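Local coordinates for protein aldose-aldose oxidoreductase (Caulobacter crescentus, PDB 5A04) that probably oxidises one aldose while reducing another, with a bound NADP(H) cofactor carrying the hydride between the two half-reactions, at residues K104-T109 and A115-C120; E63-I68 and R87-R92; I129-R134 and I186-L191; D298-C303 and R308-G313. All blocks are in the same frame, centred on the assembly; numbering follows the deposited sequence.

From the N terminus, contact 2 comes first: it joins the loop after strand 59-60 to helix 86-95. Contact 1 follows in series, packing the loop after strand 99-102 on the helix 110-123 that follows it, the two segments being six residues apart. Helices 86-95 and 110-123 touch, with M116 SD 3.7 Å from R87 CA, and so these two contacts form one continuous packing. Contact 3 spans a much longer loop, reaching from the chain just past strand 127-129 to helix 182-198, and joins the Rossmann part to the C-terminal part at the NADPH and glucose sites. Contact 4 is a short closure at the end of helix 292-306; V312 meets I129 of contact 3. None of the four nests within or crosses another.

Contact 1. Residues K104-T109 and A115-C120; sequences KPMANT and AMIAAC. With NDP (NADPH dihydro-nicotinamide-adenine-dinucleotide phosphate), chain G; BGC (beta-D-glucopyranose), chain H.
M106 and M116 reach toward each other tip to tip, and this sulfur-rich pairing is the tight part of the contact. The terminal CE of M116 lies 3.8 Å from M106 CG and 3.6 Å from M106 O, while M116 SD rests 3.7 Å from A107 CB. M106 has CG anti to its backbone N (chi1 -180°) and runs extended beyond it, which carries its methyl past M116 to I117. There M106 CE meets I117 CG1 at 3.8 Å, the two side chains crossing at about a right angle. L127 and I129 of strand 127-129 also pack on M106. The loop is the one that leaves strand 99-102 of the Rossmann fold, and K104 and P105, with a cis peptide between them, fit the Glu-Lys-Pro signature of this oxidoreductase family. At that end of 104-109 the ligands replace the helix as partners: K104 NZ donates to glucose O1 over 2.6 Å and to O2D of NADPH over 3.2 Å, while O2D itself donates to K104 O at 2.8 Å. The packing thins at I117, which is partly exposed and touches M106 mainly through CG1.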
# COMPACT_ATOMS: atom_id res chain seq x y z
N LYS A 104 17.07 1.09 16.92
CA LYS A 104 16.59 1.96 15.85
C LYS A 104 15.68 3.04 16.41
O LYS A 104 15.17 2.90 17.52
CB LYS A 104 15.85 1.15 14.77
CG LYS A 104 14.93 0.00 15.27
CD LYS A 104 13.78 0.45 16.19
CE LYS A 104 12.83 1.44 15.53
NZ LYS A 104 11.78 1.89 16.50
N PRO A 105 15.50 4.14 15.67
CA PRO A 105 16.33 4.55 14.53
C PRO A 105 17.73 4.87 15.06
O PRO A 105 17.84 5.24 16.22
CB PRO A 105 15.60 5.81 14.01
CG PRO A 105 14.99 6.39 15.27
CD PRO A 105 14.50 5.16 16.02
N MET A 106 18.75 4.68 14.25
CA MET A 106 20.13 4.82 14.73
C MET A 106 20.40 6.16 15.42
O MET A 106 20.92 6.18 16.54
CB MET A 106 21.09 4.63 13.57
CG MET A 106 22.57 4.76 13.95
SD MET A 106 23.50 4.25 12.51
CE MET A 106 25.17 4.29 13.17
N ALA A 107 20.03 7.26 14.78
CA ALA A 107 20.17 8.59 15.39
C ALA A 107 19.24 9.56 14.68
O ALA A 107 18.51 9.16 13.77
CB ALA A 107 21.63 9.06 15.30
N ASN A 108 19.26 10.84 15.06
CA ASN A 108 18.34 11.80 14.45
C ASN A 108 18.67 12.17 13.01
O ASN A 108 17.79 12.58 12.25
CB ASN A 108 18.29 13.10 15.26
CG ASN A 108 17.70 12.90 16.65
OD1 ASN A 108 17.19 11.83 16.99
ND2 ASN A 108 17.79 13.94 17.47
N THR A 109 19.95 12.07 12.64
CA THR A 109 20.41 12.59 11.35
C THR A 109 21.50 11.73 10.74
O THR A 109 22.13 10.93 11.43
CB THR A 109 21.00 14.02 11.47
OG1 THR A 109 22.20 13.97 12.25
CG2 THR A 109 20.02 14.97 12.16
N ALA A 115 28.94 10.09 12.83
CA ALA A 115 29.76 10.30 14.02
C ALA A 115 29.86 9.03 14.85
O ALA A 115 30.91 8.69 15.38
CB ALA A 115 29.20 11.44 14.85
N MET A 116 28.73 8.33 14.96
CA MET A 116 28.69 7.10 15.73
C MET A 116 29.58 6.03 15.09
O MET A 116 30.32 5.34 15.78
CB MET A 116 27.24 6.61 15.85
CG MET A 116 26.40 7.51 16.74
SD MET A 116 24.63 7.26 16.46
CE MET A 116 24.40 5.61 17.14
N ILE A 117 29.50 5.93 13.77
CA ILE A 117 30.30 4.96 13.04
C ILE A 117 31.79 5.27 13.22
O ILE A 117 32.59 4.37 13.46
CB ILE A 117 29.91 4.95 11.55
CG1 ILE A 117 28.50 4.35 11.39
CG2 ILE A 117 30.94 4.17 10.72
CD1 ILE A 117 27.86 4.59 10.02
N ALA A 118 32.13 6.55 13.13
CA ALA A 118 33.52 6.98 13.30
C ALA A 118 34.05 6.68 14.70
O ALA A 118 35.21 6.31 14.86
CB ALA A 118 33.66 8.49 12.99
N ALA A 119 33.19 6.84 15.71
CA ALA A 119 33.62 6.63 17.09
C ALA A 119 33.91 5.15 17.32
O ALA A 119 34.92 4.78 17.95
CB ALA A 119 32.56 7.13 18.08
N CYS A 120 33.04 4.29 16.80
CA CYS A 120 33.23 2.85 17.00
C CYS A 120 34.44 2.35 16.22
O CYS A 120 35.20 1.50 16.71
CB CYS A 120 31.96 2.10 16.61
SG CYS A 120 30.64 2.45 17.82
PA NDP G . 10.82 4.06 27.15
O1A NDP G . 10.40 5.48 27.30
O2A NDP G . 9.86 2.97 27.55
O5B NDP G . 12.24 3.80 27.95
C5B NDP G . 13.15 4.80 27.61
C4B NDP G . 14.21 4.77 28.72
O4B NDP G . 15.36 5.53 28.34
C3B NDP G . 13.64 5.41 30.00
O3B NDP G . 12.95 4.48 30.77
C2B NDP G . 14.94 5.76 30.74
O2B NDP G . 15.48 4.73 31.33
C1B NDP G . 15.90 6.10 29.52
N9A NDP G . 16.08 7.54 29.33
C8A NDP G . 17.28 8.24 29.40
N7A NDP G . 17.13 9.57 29.21
C5A NDP G . 15.75 9.73 29.02
C6A NDP G . 14.96 10.87 28.77
N6A NDP G . 15.55 12.11 28.68
N1A NDP G . 13.61 10.78 28.61
C2A NDP G . 13.09 9.50 28.71
N3A NDP G . 13.71 8.33 28.93
C4A NDP G . 15.07 8.48 29.09
O3 NDP G . 11.13 4.00 25.52
PN NDP G . 11.15 2.52 24.84
O1N NDP G . 11.96 1.54 25.59
O2N NDP G . 9.87 2.19 24.12
O5D NDP G . 12.14 2.91 23.44
C5D NDP G . 13.48 3.19 23.77
C4D NDP G . 14.32 2.94 22.48
O4D NDP G . 14.06 1.58 22.02
C3D NDP G . 13.87 3.89 21.31
O3D NDP G . 15.02 4.22 20.50
C2D NDP G . 12.93 3.02 20.49
O2D NDP G . 12.95 3.34 19.11
C1D NDP G . 13.60 1.61 20.69
N1N NDP G . 12.59 0.55 20.58
C2N NDP G . 12.79 -0.51 19.72
C3N NDP G . 11.86 -1.51 19.65
C7N NDP G . 12.07 -2.63 18.73
O7N NDP G . 11.18 -3.47 18.51
N7N NDP G . 13.30 -2.76 18.10
C4N NDP G . 10.62 -1.50 20.47
C5N NDP G . 10.48 -0.31 21.32
C6N NDP G . 11.42 0.63 21.37
P2B NDP G . 16.17 4.96 32.89
O1X NDP G . 17.11 6.11 32.60
O2X NDP G . 14.93 5.28 33.66
O3X NDP G . 16.82 3.60 33.16
C2 BGC H . 8.70 1.02 18.08
C3 BGC H . 7.49 0.86 19.02
C4 BGC H . 6.48 -0.06 18.41
C5 BGC H . 7.12 -1.37 17.98
C6 BGC H . 6.09 -2.19 17.16
C1 BGC H . 9.20 -0.33 17.83
O1 BGC H . 10.41 -0.27 17.07
O2 BGC H . 9.67 1.84 18.71
O3 BGC H . 6.95 2.16 19.21
O4 BGC H . 5.45 -0.32 19.35
O5 BGC H . 8.23 -1.14 17.15
O6 BGC H . 6.59 -3.51 16.90

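Contact 2. Residues E63-I68 and R87-R92; sequences ETFDRI and RPFTER
R92 meets F65 and D66 from CB out to NE and NH2. Its CB stands at the edge of the F65 ring, near the ring plane, 3.8 Å from F65 CE2, and is also 3.7 Å from D66 OD1. CG and CD then run alongside the same carboxylate oxygen, and a bend at chi3 (70°) turns the head group onto D66. NE donates to D66 OD1 over 3.0 Å in a nearly straight bond (172°), on the syn side of the carboxylate and within the guanidinium plane. Beyond CZ, NH2 donates to D66 OD2, also 3.0 Å away, but from above the carboxylate plane and through a more bent N-H (147°). The salt bridge is therefore side-on, one nitrogen to each oxygen, with the two flat groups twisted against each other instead of coplanar. NH2 also bonds to Y62 O, which helps fix the rotation of the group. F65 CD2 lies 3.8 Å above one guanidinium face, offset toward its rim. Water 1 donates to both D66 OD1 and R92 O, adding a bridge from the carboxylate to the backbone. Deeper in, F65 CD2 approaches the edge of the F89 ring, and the two phenylalanines carry the 3-10 turn 65-68 and helix 86-95 onto strands 7-12 and 76-79 of the Rossmann sheet, while R87, T90 and E91 of the helix pack on helix 110-123.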
# COMPACT_ATOMS: atom_id res chain seq x y z
N GLU A 63 25.74 9.10 35.29
CA GLU A 63 26.88 9.88 35.77
C GLU A 63 28.14 9.02 35.94
O GLU A 63 29.25 9.51 35.76
CB GLU A 63 26.54 10.56 37.10
CG GLU A 63 25.39 11.56 36.99
CD GLU A 63 25.02 12.16 38.32
OE1 GLU A 63 25.22 11.49 39.36
OE2 GLU A 63 24.53 13.31 38.34
N THR A 64 27.96 7.75 36.28
CA THR A 64 29.12 6.89 36.51
C THR A 64 29.40 5.94 35.34
O THR A 64 30.34 5.15 35.41
CB THR A 64 28.99 6.03 37.81
OG1 THR A 64 27.89 5.12 37.69
CG2 THR A 64 28.78 6.92 39.04
N PHE A 65 28.60 6.02 34.28
CA PHE A 65 28.69 5.07 33.16
C PHE A 65 30.09 4.93 32.57
O PHE A 65 30.50 3.84 32.21
CB PHE A 65 27.68 5.47 32.06
CG PHE A 65 27.82 4.69 30.77
CD1 PHE A 65 27.74 3.31 30.75
CD2 PHE A 65 28.03 5.36 29.57
CE1 PHE A 65 27.86 2.60 29.55
CE2 PHE A 65 28.17 4.66 28.38
CZ PHE A 65 28.09 3.28 28.37
N ASP A 66 30.86 6.02 32.48
CA ASP A 66 32.15 5.92 31.81
C ASP A 66 33.13 5.01 32.57
O ASP A 66 34.10 4.50 31.99
CB ASP A 66 32.75 7.31 31.61
CG ASP A 66 31.80 8.24 30.89
OD1 ASP A 66 31.49 7.97 29.71
OD2 ASP A 66 31.35 9.23 31.50
N ARG A 67 32.86 4.77 33.85
CA ARG A 67 33.69 3.87 34.65
C ARG A 67 33.60 2.42 34.18
O ARG A 67 34.40 1.58 34.60
CB ARG A 67 33.28 3.93 36.12
CG ARG A 67 33.50 5.30 36.78
CD ARG A 67 32.97 5.24 38.21
NE ARG A 67 33.04 6.52 38.91
CZ ARG A 67 32.46 6.74 40.09
NH1 ARG A 67 31.78 5.78 40.68
NH2 ARG A 67 32.57 7.93 40.67
N ILE A 68 32.64 2.13 33.31
CA ILE A 68 32.44 0.77 32.81
C ILE A 68 33.65 0.30 31.99
O ILE A 68 33.80 -0.90 31.74
CB ILE A 68 31.14 0.68 31.97
CG1 ILE A 68 30.56 -0.75 31.98
CG2 ILE A 68 31.36 1.18 30.54
CD1 ILE A 68 29.10 -0.78 31.50
N ARG A 87 23.27 8.73 20.01
CA ARG A 87 24.62 9.11 19.64
C ARG A 87 25.54 9.31 20.86
O ARG A 87 26.60 8.70 20.90
CB ARG A 87 24.61 10.38 18.77
CG ARG A 87 26.04 10.95 18.59
CD ARG A 87 26.12 12.14 17.65
NE ARG A 87 27.48 12.70 17.67
CZ ARG A 87 27.88 13.73 16.94
NH1 ARG A 87 27.04 14.32 16.09
NH2 ARG A 87 29.14 14.17 17.04
N PRO A 88 25.14 10.13 21.85
CA PRO A 88 26.13 10.33 22.93
C PRO A 88 26.42 9.06 23.74
O PRO A 88 27.56 8.84 24.12
CB PRO A 88 25.50 11.42 23.81
CG PRO A 88 24.05 11.46 23.42
CD PRO A 88 24.01 11.06 21.98
N PHE A 89 25.43 8.21 23.97
CA PHE A 89 25.73 7.00 24.74
C PHE A 89 26.53 5.99 23.92
O PHE A 89 27.36 5.27 24.47
CB PHE A 89 24.45 6.36 25.28
CG PHE A 89 23.89 7.06 26.48
CD1 PHE A 89 24.61 7.08 27.68
CD2 PHE A 89 22.67 7.69 26.43
CE1 PHE A 89 24.10 7.72 28.80
CE2 PHE A 89 22.15 8.34 27.55
CZ PHE A 89 22.87 8.35 28.74
N THR A 90 26.31 5.95 22.61
CA THR A 90 27.11 5.09 21.75
C THR A 90 28.57 5.54 21.76
O THR A 90 29.48 4.71 21.90
CB THR A 90 26.57 5.08 20.31
OG1 THR A 90 25.30 4.40 20.31
CG2 THR A 90 27.51 4.37 19.37
N GLU A 91 28.80 6.84 21.64
CA GLU A 91 30.17 7.36 21.65
C GLU A 91 30.87 7.09 22.98
O GLU A 91 32.03 6.68 23.00
CB GLU A 91 30.15 8.87 21.36
CG GLU A 91 29.74 9.17 19.93
CD GLU A 91 29.46 10.66 19.69
OE1 GLU A 91 29.11 11.39 20.64
OE2 GLU A 91 29.55 11.08 18.53
N ARG A 92 30.16 7.31 24.08
CA ARG A 92 30.72 7.04 25.40
C ARG A 92 31.02 5.56 25.60
O ARG A 92 32.05 5.20 26.16
CB ARG A 92 29.76 7.56 26.48
CG ARG A 92 29.74 9.08 26.58
CD ARG A 92 28.64 9.55 27.50
NE ARG A 92 28.91 9.24 28.90
CZ ARG A 92 28.03 9.39 29.89
NH1 ARG A 92 26.80 9.82 29.62
NH2 ARG A 92 28.37 9.11 31.14
O HOH W 1 33.27 6.68 28.14

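Contact 3. Residues I129-R134 and I186-L191; sequences IGYRSR and IGIYSL. With NDP (NADPH dihydro-nicotinamide-adenine-dinucleotide phosphate), chain G; BGC (beta-D-glucopyranose), chain H.
Y189 and R132 converge on the ring end of NADPH and on glucose. R132 NE donates to the carboxamide oxygen O7N at 2.8 Å and R132 NH2 to the same atom at 3.0 Å, so one oxygen is gripped by two N-H groups, with the amide carbon in the guanidinium plane. Y189 CE2 sits over a face of that guanidinium, 4.1 Å from NH2, the two planes 39° apart. Y189 OH reaches glucose O1 at 2.4 Å, a very short hydrogen bond in which either could be the donor, and O1 lies in the plane of the tyrosine ring. Water 2 joins this shell, donating to G130 O and also bonding Y189 OH at 3.0 Å. The turn supplying R132 leaves strand 127-129, the last of the parallel Rossmann sheet, through inverse gamma turns centred on G130 and Y131, whereas Y189 belongs to helix 182-198 of the C-terminal domain; the site thus lies between the two. Further out, R132 NH1 is held by T265 O and Q292 OE1, which fixes the plane of the guanidinium. A leucine in its place removes the NE and NH2 donors, and the nicotinamide carboxamide would probably be freer to turn. One residue earlier on the helix, I188 CD1 comes to the edge of the Y131 ring, 3.7 Å from Y131 OH, and S133 OG lies at the edge of the Y189 ring.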
# COMPACT_ATOMS: atom_id res chain seq x y z
N ILE A 129 22.93 -2.28 14.74
CA ILE A 129 21.65 -1.64 14.98
C ILE A 129 20.57 -2.72 15.19
O ILE A 129 20.60 -3.77 14.55
CB ILE A 129 21.25 -0.71 13.82
CG1 ILE A 129 22.42 0.23 13.49
CG2 ILE A 129 19.95 0.05 14.12
CD1 ILE A 129 22.89 1.10 14.65
N GLY A 130 19.62 -2.45 16.07
CA GLY A 130 18.66 -3.45 16.49
C GLY A 130 17.53 -3.72 15.51
O GLY A 130 16.36 -3.57 15.86
N TYR A 131 17.88 -4.14 14.30
CA TYR A 131 16.86 -4.53 13.33
C TYR A 131 16.51 -6.02 13.50
O TYR A 131 16.90 -6.87 12.69
CB TYR A 131 17.33 -4.24 11.90
CG TYR A 131 17.44 -2.75 11.56
CD1 TYR A 131 16.32 -1.92 11.58
CD2 TYR A 131 18.66 -2.19 11.19
CE1 TYR A 131 16.42 -0.56 11.25
CE2 TYR A 131 18.76 -0.83 10.86
CZ TYR A 131 17.64 -0.03 10.89
OH TYR A 131 17.73 1.29 10.55
N ARG A 132 15.76 -6.30 14.55
CA ARG A 132 15.46 -7.68 14.95
C ARG A 132 14.73 -8.48 13.87
O ARG A 132 14.81 -9.71 13.85
CB ARG A 132 14.62 -7.68 16.23
CG ARG A 132 13.40 -6.78 16.18
CD ARG A 132 12.48 -6.97 17.38
NE ARG A 132 11.44 -5.95 17.35
CZ ARG A 132 10.32 -6.05 16.63
NH1 ARG A 132 10.06 -7.15 15.92
NH2 ARG A 132 9.46 -5.04 16.64
N SER A 133 14.02 -7.79 12.98
CA SER A 133 13.24 -8.51 11.96
C SER A 133 14.13 -9.34 11.04
O SER A 133 13.66 -10.30 10.44
CB SER A 133 12.40 -7.53 11.12
OG SER A 133 11.44 -6.88 11.95
N ARG A 134 15.41 -8.99 10.93
CA ARG A 134 16.33 -9.76 10.09
C ARG A 134 16.64 -11.12 10.70
O ARG A 134 17.29 -11.94 10.07
CB ARG A 134 17.63 -8.98 9.87
CG ARG A 134 17.43 -7.65 9.11
CD ARG A 134 17.05 -7.87 7.63
NE ARG A 134 18.06 -8.64 6.91
CZ ARG A 134 19.13 -8.10 6.34
NH1 ARG A 134 19.32 -6.78 6.39
NH2 ARG A 134 20.01 -8.87 5.71
N ILE A 186 8.26 4.04 13.66
CA ILE A 186 7.56 2.86 13.19
C ILE A 186 7.61 2.78 11.67
O ILE A 186 7.73 1.69 11.08
CB ILE A 186 6.09 2.85 13.75
CG1 ILE A 186 5.34 1.62 13.27
CG2 ILE A 186 5.34 4.14 13.42
CD1 ILE A 186 5.99 0.34 13.74
N GLY A 187 7.56 3.93 11.01
CA GLY A 187 7.67 3.96 9.56
C GLY A 187 9.00 3.43 9.06
O GLY A 187 9.10 2.90 7.95
N ILE A 188 10.03 3.56 9.89
CA ILE A 188 11.33 3.01 9.56
C ILE A 188 11.26 1.50 9.26
O ILE A 188 12.06 0.98 8.48
CB ILE A 188 12.34 3.31 10.70
CG1 ILE A 188 13.77 2.96 10.27
CG2 ILE A 188 11.92 2.59 11.98
CD1 ILE A 188 14.83 3.55 11.20
N TYR A 189 10.30 0.79 9.85
CA TYR A 189 10.16 -0.64 9.50
C TYR A 189 9.72 -0.83 8.05
O TYR A 189 10.12 -1.81 7.40
CB TYR A 189 9.17 -1.36 10.42
CG TYR A 189 9.69 -1.56 11.83
CD1 TYR A 189 9.48 -0.60 12.81
CD2 TYR A 189 10.36 -2.72 12.17
CE1 TYR A 189 9.95 -0.78 14.10
CE2 TYR A 189 10.83 -2.92 13.47
CZ TYR A 189 10.62 -1.95 14.42
OH TYR A 189 11.09 -2.14 15.70
N SER A 190 8.88 0.06 7.54
CA SER A 190 8.47 -0.01 6.13
C SER A 190 9.67 0.21 5.21
O SER A 190 9.85 -0.49 4.22
CB SER A 190 7.39 1.03 5.82
OG SER A 190 6.20 0.78 6.56
N LEU A 191 10.46 1.23 5.54
CA LEU A 191 11.65 1.55 4.77
C LEU A 191 12.68 0.42 4.82
O LEU A 191 13.21 -0.01 3.78
CB LEU A 191 12.26 2.85 5.31
CG LEU A 191 13.69 3.17 4.88
CD1 LEU A 191 13.74 3.33 3.36
CD2 LEU A 191 14.13 4.45 5.60
PA NDP G . 10.82 4.06 27.15
O1A NDP G . 10.40 5.48 27.30
O2A NDP G . 9.86 2.97 27.55
O5B NDP G . 12.24 3.80 27.95
C5B NDP G . 13.15 4.80 27.61
C4B NDP G . 14.21 4.77 28.72
O4B NDP G . 15.36 5.53 28.34
C3B NDP G . 13.64 5.41 30.00
O3B NDP G . 12.95 4.48 30.77
C2B NDP G . 14.94 5.76 30.74
O2B NDP G . 15.48 4.73 31.33
C1B NDP G . 15.90 6.10 29.52
N9A NDP G . 16.08 7.54 29.33
C8A NDP G . 17.28 8.24 29.40
N7A NDP G . 17.13 9.57 29.21
C5A NDP G . 15.75 9.73 29.02
C6A NDP G . 14.96 10.87 28.77
N6A NDP G . 15.55 12.11 28.68
N1A NDP G . 13.61 10.78 28.61
C2A NDP G . 13.09 9.50 28.71
N3A NDP G . 13.71 8.33 28.93
C4A NDP G . 15.07 8.48 29.09
O3 NDP G . 11.13 4.00 25.52
PN NDP G . 11.15 2.52 24.84
O1N NDP G . 11.96 1.54 25.59
O2N NDP G . 9.87 2.19 24.12
O5D NDP G . 12.14 2.91 23.44
C5D NDP G . 13.48 3.19 23.77
C4D NDP G . 14.32 2.94 22.48
O4D NDP G . 14.06 1.58 22.02
C3D NDP G . 13.87 3.89 21.31
O3D NDP G . 15.02 4.22 20.50
C2D NDP G . 12.93 3.02 20.49
O2D NDP G . 12.95 3.34 19.11
C1D NDP G . 13.60 1.61 20.69
N1N NDP G . 12.59 0.55 20.58
C2N NDP G . 12.79 -0.51 19.72
C3N NDP G . 11.86 -1.51 19.65
C7N NDP G . 12.07 -2.63 18.73
O7N NDP G . 11.18 -3.47 18.51
N7N NDP G . 13.30 -2.76 18.10
C4N NDP G . 10.62 -1.50 20.47
C5N NDP G . 10.48 -0.31 21.32
C6N NDP G . 11.42 0.63 21.37
P2B NDP G . 16.17 4.96 32.89
O1X NDP G . 17.11 6.11 32.60
O2X NDP G . 14.93 5.28 33.66
O3X NDP G . 16.82 3.60 33.16
C2 BGC H . 8.70 1.02 18.08
C3 BGC H . 7.49 0.86 19.02
C4 BGC H . 6.48 -0.06 18.41
C5 BGC H . 7.12 -1.37 17.98
C6 BGC H . 6.09 -2.19 17.16
C1 BGC H . 9.20 -0.33 17.83
O1 BGC H . 10.41 -0.27 17.07
O2 BGC H . 9.67 1.84 18.71
O3 BGC H . 6.95 2.16 19.21
O4 BGC H . 5.45 -0.32 19.35
O5 BGC H . 8.23 -1.14 17.15
O6 BGC H . 6.59 -3.51 16.90
O HOH W 2 13.66 -3.46 14.96

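Contact 4. Residues D298-C303 and R308-G313; sequences DHLSEC and REPIVG
The turn after helix 292-306, a helix that packs against the Rossmann sheet, folds back along the helix it has just left, and two hydrogen bonds record the closure, one from I311 to H299 and one from R308 to C303. I311 N donates to H299 NE2 over 3.0 Å, nearly straight at 166° and in the plane of the imidazole. With chi1 at -176° the imidazole swings opposite the backbone nitrogen, out from the helix; its NE2 is also 3.6 Å from I311 CG1. The second bond joins backbone to backbone: R308 N donates to C303 O over 2.9 Å. Between them C303 SG fills the angle, 3.6 Å from P310 CA and 3.7 Å above one face of the H299 ring, toward its rim. L300 CD1 touches P310 CG at 4.2 Å, and M128 of strand 127-129 packs on H299, L300 and P310 alike. F135 meets the H299 ring as well, and V312 shares a backbone bond with I129. Were H299 cut back to an alanine, the I311 amide would probably be left without this acceptor and a gap would open beside P310 and C303. Because NE2 receives a hydrogen here, the imidazole is likely to be neutral with its proton on ND1, since a doubly protonated ring could not accept this bond.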
# COMPACT_ATOMS: atom_id res chain seq x y z
N ASP A 298 22.60 -12.66 20.18
CA ASP A 298 23.68 -13.60 19.89
C ASP A 298 24.42 -13.25 18.61
O ASP A 298 25.61 -13.56 18.49
CB ASP A 298 23.15 -15.03 19.79
CG ASP A 298 23.09 -15.74 21.15
OD1 ASP A 298 23.66 -15.24 22.15
OD2 ASP A 298 22.47 -16.82 21.21
N HIS A 299 23.76 -12.60 17.65
CA HIS A 299 24.44 -12.26 16.41
C HIS A 299 25.64 -11.36 16.67
O HIS A 299 26.72 -11.60 16.13
CB HIS A 299 23.49 -11.57 15.41
CG HIS A 299 24.12 -11.29 14.08
ND1 HIS A 299 24.50 -12.29 13.21
CD2 HIS A 299 24.43 -10.12 13.47
CE1 HIS A 299 25.02 -11.75 12.12
NE2 HIS A 299 24.99 -10.44 12.26
N LEU A 300 25.45 -10.32 17.48
CA LEU A 300 26.55 -9.40 17.74
C LEU A 300 27.67 -10.13 18.46
O LEU A 300 28.84 -10.02 18.09
CB LEU A 300 26.09 -8.19 18.56
CG LEU A 300 27.18 -7.17 18.91
CD1 LEU A 300 27.96 -6.76 17.66
CD2 LEU A 300 26.57 -5.96 19.59
N SER A 301 27.31 -10.91 19.47
CA SER A 301 28.28 -11.70 20.22
C SER A 301 29.09 -12.63 19.31
O SER A 301 30.32 -12.70 19.41
CB SER A 301 27.58 -12.51 21.31
OG SER A 301 26.97 -11.65 22.25
N GLU A 302 28.39 -13.33 18.43
CA GLU A 302 29.06 -14.25 17.51
C GLU A 302 29.96 -13.49 16.54
O GLU A 302 31.05 -13.97 16.22
CB GLU A 302 28.04 -15.09 16.74
CG GLU A 302 27.24 -16.04 17.65
CD GLU A 302 26.00 -16.62 16.96
OE1 GLU A 302 25.88 -16.50 15.72
OE2 GLU A 302 25.15 -17.18 17.67
N CYS A 303 29.53 -12.31 16.08
CA CYS A 303 30.39 -11.49 15.22
C CYS A 303 31.69 -11.13 15.93
O CYS A 303 32.77 -11.19 15.34
CB CYS A 303 29.68 -10.22 14.77
SG CYS A 303 28.45 -10.51 13.48
N ARG A 308 33.73 -11.08 12.58
CA ARG A 308 32.94 -10.81 11.37
C ARG A 308 32.10 -9.55 11.55
O ARG A 308 31.95 -9.06 12.67
CB ARG A 308 32.06 -12.01 11.04
CG ARG A 308 32.83 -13.26 10.63
CD ARG A 308 31.93 -14.48 10.55
NE ARG A 308 32.64 -15.65 10.05
CZ ARG A 308 32.24 -16.91 10.24
NH1 ARG A 308 31.14 -17.16 10.93
NH2 ARG A 308 32.96 -17.91 9.74
N GLU A 309 31.55 -9.03 10.46
CA GLU A 309 30.75 -7.81 10.53
C GLU A 309 29.27 -8.14 10.66
O GLU A 309 28.76 -9.01 9.96
CB GLU A 309 30.98 -6.93 9.30
CG GLU A 309 32.43 -6.49 9.11
CD GLU A 309 33.06 -5.96 10.39
OE1 GLU A 309 32.43 -5.13 11.08
OE2 GLU A 309 34.20 -6.37 10.70
N PRO A 310 28.56 -7.43 11.56
CA PRO A 310 27.12 -7.67 11.71
C PRO A 310 26.37 -7.48 10.40
O PRO A 310 26.74 -6.62 9.60
CB PRO A 310 26.69 -6.62 12.74
CG PRO A 310 27.93 -6.29 13.50
CD PRO A 310 29.06 -6.41 12.50
N ILE A 311 25.32 -8.26 10.18
CA ILE A 311 24.56 -8.12 8.95
C ILE A 311 23.75 -6.83 8.95
O ILE A 311 23.35 -6.35 7.90
CB ILE A 311 23.63 -9.31 8.71
CG1 ILE A 311 22.57 -9.40 9.81
CG2 ILE A 311 24.44 -10.60 8.61
CD1 ILE A 311 21.47 -10.40 9.50
N VAL A 312 23.50 -6.27 10.14
CA VAL A 312 22.86 -4.96 10.24
C VAL A 312 23.77 -4.03 11.06
O VAL A 312 23.53 -3.74 12.23
CB VAL A 312 21.44 -5.05 10.87
CG1 VAL A 312 20.46 -5.64 9.85
CG2 VAL A 312 21.44 -5.89 12.15
N GLY A 313 24.84 -3.58 10.41
CA GLY A 313 25.82 -2.73 11.08
C GLY A 313 25.41 -1.27 11.07
O GLY A 313 24.33 -0.92 10.59